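Local coordinates for putative oxidoreductase molybdopterin-binding subunit (Sulfolobus tokodaii, PDB 4ZOH), which probably serves as the molybdenum-cofactor subunit of an oxidoreductase of the aldehyde oxidase and xanthine dehydrogenase family, binding a pterin cytosine dinucleotide, at residues A[421-426]-A[495-500]; A[502-507]-A[552-557]; A[397-402]-A[585-590]. One frame throughout, in Å; residues are numbered along the deposited sequence.

Contact 1 of 3, residues A[421-426]-A[495-500]; sequences EVARIS and LLASQK
A423 and A497 mark the point where strand 421-426 runs alongside helix segment 495-500, the directions 30° apart and the axes 7.6 Å from each other at closest approach. Across this gap the CA atoms of the two alanines are 6.3 Å apart, a spacing that small side chains permit. Both methyls point toward the opposite segment, and A423 CB meets A497 CB at 4.1 Å. The same A497 methyl, CB, also lies 3.9 Å from A423 O, so it touches backbone as well as side chain. I425, two residues further along the same strand face, brings two branches to the helix. With CG1 anti to the backbone N (chi1 -166°), the branches separate: I425 CG2 rests 3.6 Å from A497 O, while I425 CD1 reaches past the alanine to S498 OG at 4.0 Å. That hydroxyl is bonded to V494 O one turn back in the helix and meets I425 only by van der Waals contact. A493, V494 and L501 of helix 486-512 extend the packing under A423 and I425. R424 starts away from the helix; its guanidinium group forms a salt bridge with D553 and a hydrogen bond to E473 O of the second subunit. The helix is thus held against the sheet by dispersion and close fit, and the one polar side chain at the contact, S498, bonds within its own helix.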
# COMPACT_ATOMS: atom_id res chain seq x y z
N GLU A 421 3.38 -17.20 -24.63
CA GLU A 421 3.52 -16.84 -23.20
C GLU A 421 4.85 -16.18 -23.02
O GLU A 421 5.73 -16.37 -23.89
CB GLU A 421 3.23 -18.03 -22.24
CG GLU A 421 3.25 -17.63 -20.76
CD GLU A 421 2.25 -16.52 -20.52
OE1 GLU A 421 1.04 -16.81 -20.36
OE2 GLU A 421 2.72 -15.36 -20.57
N VAL A 422 5.05 -15.41 -21.94
CA VAL A 422 6.25 -14.59 -21.82
C VAL A 422 7.08 -14.95 -20.59
O VAL A 422 6.57 -15.41 -19.59
CB VAL A 422 5.81 -13.07 -21.80
CG1 VAL A 422 6.98 -12.14 -21.92
CG2 VAL A 422 4.75 -12.79 -22.90
N ALA A 423 8.39 -14.71 -20.65
CA ALA A 423 9.21 -14.82 -19.46
C ALA A 423 10.27 -13.76 -19.61
O ALA A 423 10.84 -13.61 -20.74
CB ALA A 423 9.86 -16.24 -19.36
N ARG A 424 10.57 -13.07 -18.50
CA ARG A 424 11.68 -12.12 -18.47
C ARG A 424 12.69 -12.64 -17.43
O ARG A 424 12.26 -13.03 -16.37
CB ARG A 424 11.14 -10.70 -18.10
CG ARG A 424 12.15 -9.73 -17.52
CD ARG A 424 11.57 -8.36 -17.20
NE ARG A 424 12.64 -7.51 -16.62
CZ ARG A 424 12.59 -6.83 -15.48
NH1 ARG A 424 11.49 -6.79 -14.73
NH2 ARG A 424 13.64 -6.14 -15.11
N ILE A 425 14.01 -12.61 -17.72
CA ILE A 425 14.98 -12.90 -16.68
C ILE A 425 15.99 -11.76 -16.64
O ILE A 425 16.46 -11.32 -17.66
CB ILE A 425 15.64 -14.34 -16.82
CG1 ILE A 425 16.37 -14.75 -15.57
CG2 ILE A 425 16.61 -14.38 -18.00
CD1 ILE A 425 16.70 -16.27 -15.54
N SER A 426 16.38 -11.33 -15.45
CA SER A 426 17.22 -10.15 -15.38
C SER A 426 18.31 -10.28 -14.34
O SER A 426 18.05 -10.77 -13.24
CB SER A 426 16.28 -8.99 -15.01
OG SER A 426 16.99 -7.82 -14.82
N LEU A 495 12.30 -21.50 -20.12
CA LEU A 495 13.43 -22.25 -20.65
C LEU A 495 14.17 -21.41 -21.73
O LEU A 495 15.40 -21.23 -21.66
CB LEU A 495 12.85 -23.56 -21.19
CG LEU A 495 13.52 -24.90 -21.21
CD1 LEU A 495 14.51 -25.12 -20.11
CD2 LEU A 495 12.41 -25.94 -21.17
N LEU A 496 13.42 -20.83 -22.68
CA LEU A 496 14.00 -19.91 -23.67
C LEU A 496 14.74 -18.71 -23.07
O LEU A 496 15.87 -18.37 -23.50
CB LEU A 496 12.91 -19.42 -24.64
CG LEU A 496 12.22 -20.45 -25.57
CD1 LEU A 496 11.14 -19.76 -26.39
CD2 LEU A 496 13.28 -21.10 -26.50
N ALA A 497 14.15 -18.08 -22.04
CA ALA A 497 14.76 -16.85 -21.54
C ALA A 497 15.99 -17.20 -20.80
O ALA A 497 17.00 -16.49 -20.90
CB ALA A 497 13.81 -16.10 -20.62
N SER A 498 15.93 -18.29 -20.02
CA SER A 498 17.12 -18.72 -19.25
C SER A 498 18.26 -19.07 -20.21
O SER A 498 19.39 -18.73 -19.95
CB SER A 498 16.76 -19.93 -18.39
OG SER A 498 15.75 -19.58 -17.48
N GLN A 499 17.92 -19.75 -21.31
CA GLN A 499 18.91 -20.17 -22.33
C GLN A 499 19.56 -18.92 -22.95
O GLN A 499 20.81 -18.83 -22.98
CB GLN A 499 18.26 -21.11 -23.40
CG GLN A 499 19.28 -21.69 -24.44
CD GLN A 499 20.47 -22.42 -23.76
OE1 GLN A 499 20.27 -23.28 -22.88
NE2 GLN A 499 21.70 -22.04 -24.12
N LYS A 500 18.74 -17.92 -23.35
CA LYS A 500 19.25 -16.62 -23.86
C LYS A 500 20.22 -16.00 -22.88
O LYS A 500 21.29 -15.52 -23.29
CB LYS A 500 18.13 -15.60 -24.14
CG LYS A 500 17.26 -15.87 -25.35
CD LYS A 500 16.94 -14.53 -26.02
CE LYS A 500 15.66 -14.58 -26.85
NZ LYS A 500 14.50 -14.22 -25.99

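Contact 2 of 3, residues A[502-507]-A[552-557]; sequences KDKLIE and LDTTAI
K504 lays its aliphatic chain along L552 and ends over T554, filling the angle between helix segment 502-507 and segment 552-557. Here helix 486-512 packs on strand 553-559, the outermost strand of its four-stranded sheet within this chain. The lysine CG stands anti to the backbone N (chi1 -151°), which sends the chain out toward the strand. Further bends at chi2, chi3 and chi4 then fold it over the leucine, the two side chains sliding past each other in opposite directions. L552 CD2 sits against both K504 CG and K504 CE, each at 4.1 Å. The ammonium end goes on to T554, where K504 NZ lies 3.4 Å from T554 CB; T554 OG1 is 3.7 Å from K504 NZ, too far to count as a hydrogen bond. On the neighbouring helix position L505 crosses L552 at about a right angle, L505 CD2 meeting L552 CD1 at 4.2 Å. L552 therefore parts its two methyls between two residues: CD2 for the lysine, CD1 for the leucine. Behind them, V542 and A545 of helix 538-547 pack on L552, and F538 and I541 on L505. With K504 replaced by an alanine, L552 CD2 is likely to lose the CG and CE contacts on this side, and T554 its contact with NZ, K500 remaining. The lysine works here chiefly through its methylenes, one of several apolar neighbours of L552, while its charge adds no directional bond to the strand.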
# COMPACT_ATOMS: atom_id res chain seq x y z
N LYS A 502 22.02 -17.58 -20.56
CA LYS A 502 23.23 -18.42 -20.49
C LYS A 502 24.14 -18.15 -21.72
O LYS A 502 25.35 -17.94 -21.57
CB LYS A 502 22.80 -19.89 -20.44
CG LYS A 502 23.93 -20.88 -20.14
CD LYS A 502 23.51 -22.28 -20.51
CE LYS A 502 24.67 -23.25 -20.38
NZ LYS A 502 24.34 -24.53 -21.06
N ASP A 503 23.53 -18.14 -22.91
CA ASP A 503 24.22 -17.77 -24.14
C ASP A 503 24.91 -16.43 -24.05
O ASP A 503 26.03 -16.27 -24.57
CB ASP A 503 23.28 -17.76 -25.36
CG ASP A 503 22.71 -19.11 -25.67
OD1 ASP A 503 21.67 -19.18 -26.39
OD2 ASP A 503 23.29 -20.11 -25.15
N LYS A 504 24.24 -15.48 -23.40
CA LYS A 504 24.83 -14.14 -23.24
C LYS A 504 25.97 -14.15 -22.25
O LYS A 504 26.98 -13.46 -22.45
CB LYS A 504 23.77 -13.10 -22.89
CG LYS A 504 24.08 -11.67 -23.36
CD LYS A 504 22.78 -10.94 -23.71
CE LYS A 504 21.74 -11.09 -22.60
NZ LYS A 504 20.43 -11.63 -23.04
N LEU A 505 25.82 -14.91 -21.16
CA LEU A 505 26.87 -14.98 -20.14
C LEU A 505 28.13 -15.62 -20.77
O LEU A 505 29.27 -15.19 -20.47
CB LEU A 505 26.43 -15.83 -18.93
CG LEU A 505 25.37 -15.37 -17.90
CD1 LEU A 505 25.04 -16.50 -16.93
CD2 LEU A 505 25.89 -14.16 -17.15
N ILE A 506 27.91 -16.63 -21.63
CA ILE A 506 28.97 -17.31 -22.42
C ILE A 506 29.78 -16.33 -23.28
O ILE A 506 31.03 -16.24 -23.15
CB ILE A 506 28.45 -18.54 -23.20
CG1 ILE A 506 28.28 -19.72 -22.23
CG2 ILE A 506 29.46 -18.94 -24.29
CD1 ILE A 506 27.48 -20.89 -22.76
N GLU A 507 29.11 -15.57 -24.12
CA GLU A 507 29.86 -14.66 -24.98
C GLU A 507 30.59 -13.51 -24.27
O GLU A 507 31.72 -13.15 -24.67
CB GLU A 507 29.05 -14.21 -26.17
CG GLU A 507 27.74 -13.53 -25.86
CD GLU A 507 27.33 -12.64 -27.00
OE1 GLU A 507 26.13 -12.37 -27.18
OE2 GLU A 507 28.25 -12.21 -27.74
N LEU A 552 22.00 -7.67 -19.34
CA LEU A 552 21.67 -9.04 -18.96
C LEU A 552 20.21 -9.08 -18.44
O LEU A 552 19.91 -9.57 -17.35
CB LEU A 552 22.65 -9.50 -17.85
CG LEU A 552 24.13 -9.69 -18.26
CD1 LEU A 552 24.96 -10.11 -17.02
CD2 LEU A 552 24.24 -10.74 -19.38
N ASP A 553 19.32 -8.48 -19.20
CA ASP A 553 17.89 -8.50 -18.89
C ASP A 553 17.29 -8.99 -20.20
O ASP A 553 17.43 -8.33 -21.20
CB ASP A 553 17.39 -7.06 -18.55
CG ASP A 553 15.99 -7.06 -17.92
OD1 ASP A 553 15.05 -7.78 -18.39
OD2 ASP A 553 15.82 -6.38 -16.89
N THR A 554 16.63 -10.13 -20.20
CA THR A 554 16.14 -10.65 -21.45
C THR A 554 14.74 -11.20 -21.37
O THR A 554 14.34 -11.69 -20.33
CB THR A 554 17.16 -11.63 -22.14
OG1 THR A 554 16.75 -11.79 -23.52
CG2 THR A 554 17.26 -12.96 -21.45
N THR A 555 13.98 -11.05 -22.44
CA THR A 555 12.58 -11.43 -22.47
C THR A 555 12.37 -12.37 -23.63
O THR A 555 12.81 -12.10 -24.74
CB THR A 555 11.66 -10.17 -22.59
OG1 THR A 555 11.81 -9.37 -21.41
CG2 THR A 555 10.20 -10.55 -22.72
N ALA A 556 11.71 -13.49 -23.38
CA ALA A 556 11.45 -14.46 -24.45
C ALA A 556 9.95 -14.60 -24.57
O ALA A 556 9.24 -14.51 -23.61
CB ALA A 556 12.07 -15.80 -24.12
N ILE A 557 9.47 -14.80 -25.77
CA ILE A 557 8.05 -15.01 -25.94
C ILE A 557 8.10 -16.36 -26.62
O ILE A 557 8.80 -16.51 -27.65
CB ILE A 557 7.39 -13.94 -26.83
CG1 ILE A 557 7.40 -12.54 -26.17
CG2 ILE A 557 5.98 -14.38 -27.25
CD1 ILE A 557 6.99 -11.38 -27.10

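Contact 3 of 3, residues A[397-402]-A[585-590]; sequences DELKKE and VKKYVA
L399 and K587 hold the closely packed half of this contact, E402 and K587 its more open edge. From helix 385-401, L399 points toward strand 585-590 and fits its CD2 methyl against the lysine chain, L399 CD2 lying 3.9 Å from K587 CD and 4.1 Å from K587 CB. Its other methyl turns along the strand to V589, where L399 CD1 meets V589 CG2 at 4.5 Å. L572, on the adjacent strand 568-577, also touches L399, so the buried leucine settles on two strands of a mixed four-stranded sheet within the second cofactor-binding family region. The strand is irregular just here: K586 and K587 both face L574 of the neighbouring strand, a classic beta bulge. Both lysines start toward the helix, but only K587 stays on it; the end of K586 swings off. On the partly exposed side, E402 reaches across with its chain extended beyond CG and meets the lysine at about a right angle. E402 OE1 forms a salt bridge with K587 NZ at 3.3 Å. A water closes a triangle with this pair, donating to E402 OE1 at 2.6 Å and accepting from K587 NZ at 2.9 Å. K587 bends at its far end, with chi4 eclipsed at 0°, which brings its CE very close to the same carboxylate oxygen; that strained ending makes the exact placing of the amine somewhat doubtful.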
# COMPACT_ATOMS: atom_id res chain seq x y z
N ASP A 397 -7.71 -55.23 -10.76
CA ASP A 397 -7.71 -56.61 -10.21
C ASP A 397 -7.59 -56.64 -8.70
O ASP A 397 -8.41 -57.34 -8.07
CB ASP A 397 -6.65 -57.47 -10.90
CG ASP A 397 -6.99 -57.70 -12.34
OD1 ASP A 397 -8.21 -57.68 -12.65
OD2 ASP A 397 -6.10 -57.82 -13.19
N GLU A 398 -6.62 -55.88 -8.14
CA GLU A 398 -6.51 -55.76 -6.67
C GLU A 398 -7.80 -55.21 -6.08
O GLU A 398 -8.36 -55.81 -5.13
CB GLU A 398 -5.33 -54.88 -6.22
CG GLU A 398 -3.92 -55.33 -6.68
CD GLU A 398 -2.75 -54.52 -6.05
OE1 GLU A 398 -2.92 -54.04 -4.89
OE2 GLU A 398 -1.66 -54.38 -6.70
N LEU A 399 -8.32 -54.10 -6.64
CA LEU A 399 -9.53 -53.54 -6.07
C LEU A 399 -10.73 -54.45 -6.18
O LEU A 399 -11.57 -54.51 -5.28
CB LEU A 399 -9.85 -52.15 -6.67
CG LEU A 399 -8.88 -51.02 -6.36
CD1 LEU A 399 -9.29 -49.78 -7.17
CD2 LEU A 399 -8.84 -50.72 -4.85
N LYS A 400 -10.82 -55.18 -7.30
CA LYS A 400 -11.92 -56.13 -7.46
C LYS A 400 -12.01 -57.21 -6.35
O LYS A 400 -13.12 -57.71 -6.07
CB LYS A 400 -11.88 -56.76 -8.86
CG LYS A 400 -12.46 -55.85 -9.95
CD LYS A 400 -13.95 -55.47 -9.69
CE LYS A 400 -14.87 -56.47 -10.33
NZ LYS A 400 -16.19 -56.15 -9.71
N LYS A 401 -10.89 -57.52 -5.67
CA LYS A 401 -11.01 -58.48 -4.54
C LYS A 401 -11.18 -57.88 -3.17
O LYS A 401 -11.45 -58.62 -2.23
CB LYS A 401 -10.03 -59.64 -4.56
CG LYS A 401 -8.68 -59.33 -5.12
CD LYS A 401 -8.26 -60.42 -6.08
CE LYS A 401 -6.79 -60.61 -5.84
NZ LYS A 401 -5.96 -61.02 -7.01
N GLU A 402 -11.15 -56.55 -3.07
CA GLU A 402 -11.46 -55.92 -1.78
C GLU A 402 -12.94 -55.74 -1.57
O GLU A 402 -13.74 -56.04 -2.43
CB GLU A 402 -10.63 -54.65 -1.58
CG GLU A 402 -9.15 -54.93 -1.90
CD GLU A 402 -8.28 -53.70 -1.97
OE1 GLU A 402 -8.68 -52.65 -1.42
OE2 GLU A 402 -7.19 -53.78 -2.57
N VAL A 585 -15.90 -43.40 -0.00
CA VAL A 585 -14.87 -43.83 -0.95
C VAL A 585 -13.67 -44.37 -0.17
O VAL A 585 -12.96 -43.60 0.45
CB VAL A 585 -14.42 -42.66 -1.84
CG1 VAL A 585 -13.37 -43.10 -2.87
CG2 VAL A 585 -15.65 -41.97 -2.47
N LYS A 586 -13.40 -45.67 -0.31
CA LYS A 586 -12.30 -46.36 0.41
C LYS A 586 -10.96 -46.14 -0.15
O LYS A 586 -9.95 -45.95 0.59
CB LYS A 586 -12.54 -47.86 0.36
CG LYS A 586 -13.77 -48.28 1.15
CD LYS A 586 -13.87 -47.55 2.49
CE LYS A 586 -15.25 -47.70 3.06
NZ LYS A 586 -16.15 -47.81 1.88
N LYS A 587 -10.91 -46.23 -1.48
CA LYS A 587 -9.67 -46.07 -2.20
C LYS A 587 -9.92 -45.45 -3.53
O LYS A 587 -10.95 -45.69 -4.15
CB LYS A 587 -8.99 -47.41 -2.48
CG LYS A 587 -8.29 -48.05 -1.27
CD LYS A 587 -7.26 -49.12 -1.66
CE LYS A 587 -7.09 -50.27 -0.63
NZ LYS A 587 -7.94 -50.20 0.60
N TYR A 588 -8.92 -44.72 -3.99
CA TYR A 588 -8.96 -44.13 -5.28
C TYR A 588 -7.57 -44.29 -5.81
O TYR A 588 -6.62 -43.93 -5.13
CB TYR A 588 -9.36 -42.62 -5.14
CG TYR A 588 -9.70 -41.95 -6.49
CD1 TYR A 588 -11.06 -41.69 -6.89
CD2 TYR A 588 -8.67 -41.60 -7.34
CE1 TYR A 588 -11.32 -41.06 -8.14
CE2 TYR A 588 -8.93 -41.01 -8.57
CZ TYR A 588 -10.23 -40.73 -8.95
OH TYR A 588 -10.31 -40.16 -10.20
N VAL A 589 -7.45 -44.78 -7.04
CA VAL A 589 -6.17 -44.83 -7.72
C VAL A 589 -6.21 -44.01 -9.02
O VAL A 589 -7.12 -44.16 -9.78
CB VAL A 589 -5.80 -46.33 -8.03
CG1 VAL A 589 -4.52 -46.43 -8.86
CG2 VAL A 589 -5.71 -47.15 -6.72
N ALA A 590 -5.17 -43.20 -9.27
CA ALA A 590 -5.07 -42.43 -10.52
C ALA A 590 -3.82 -42.89 -11.18
O ALA A 590 -2.71 -42.90 -10.56
CB ALA A 590 -4.96 -40.91 -10.24
O HOH W 1 -10.06 -52.18 0.77

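Contacts 1 and 2 are two ends of one interface: helix 486-512 packs along neighbouring strands 420-427 and 553-559, and the contact centres lie about 8 Å apart. They are stitched directly, A423 O to A556 N at 2.8 Å and S426 OG to D553 OD2 at 2.8 Å, and both also reach the second subunit. Contact 3 belongs to a different sheet, its centre about 44 Å from that of contact 1 and 50 Å from that of contact 2. In sequence its two segments enclose both other contacts. The pterin cytosine dinucleotide pocket draws on residues between 213 and 672, but the pairings across the three contacts are made without the cofactor.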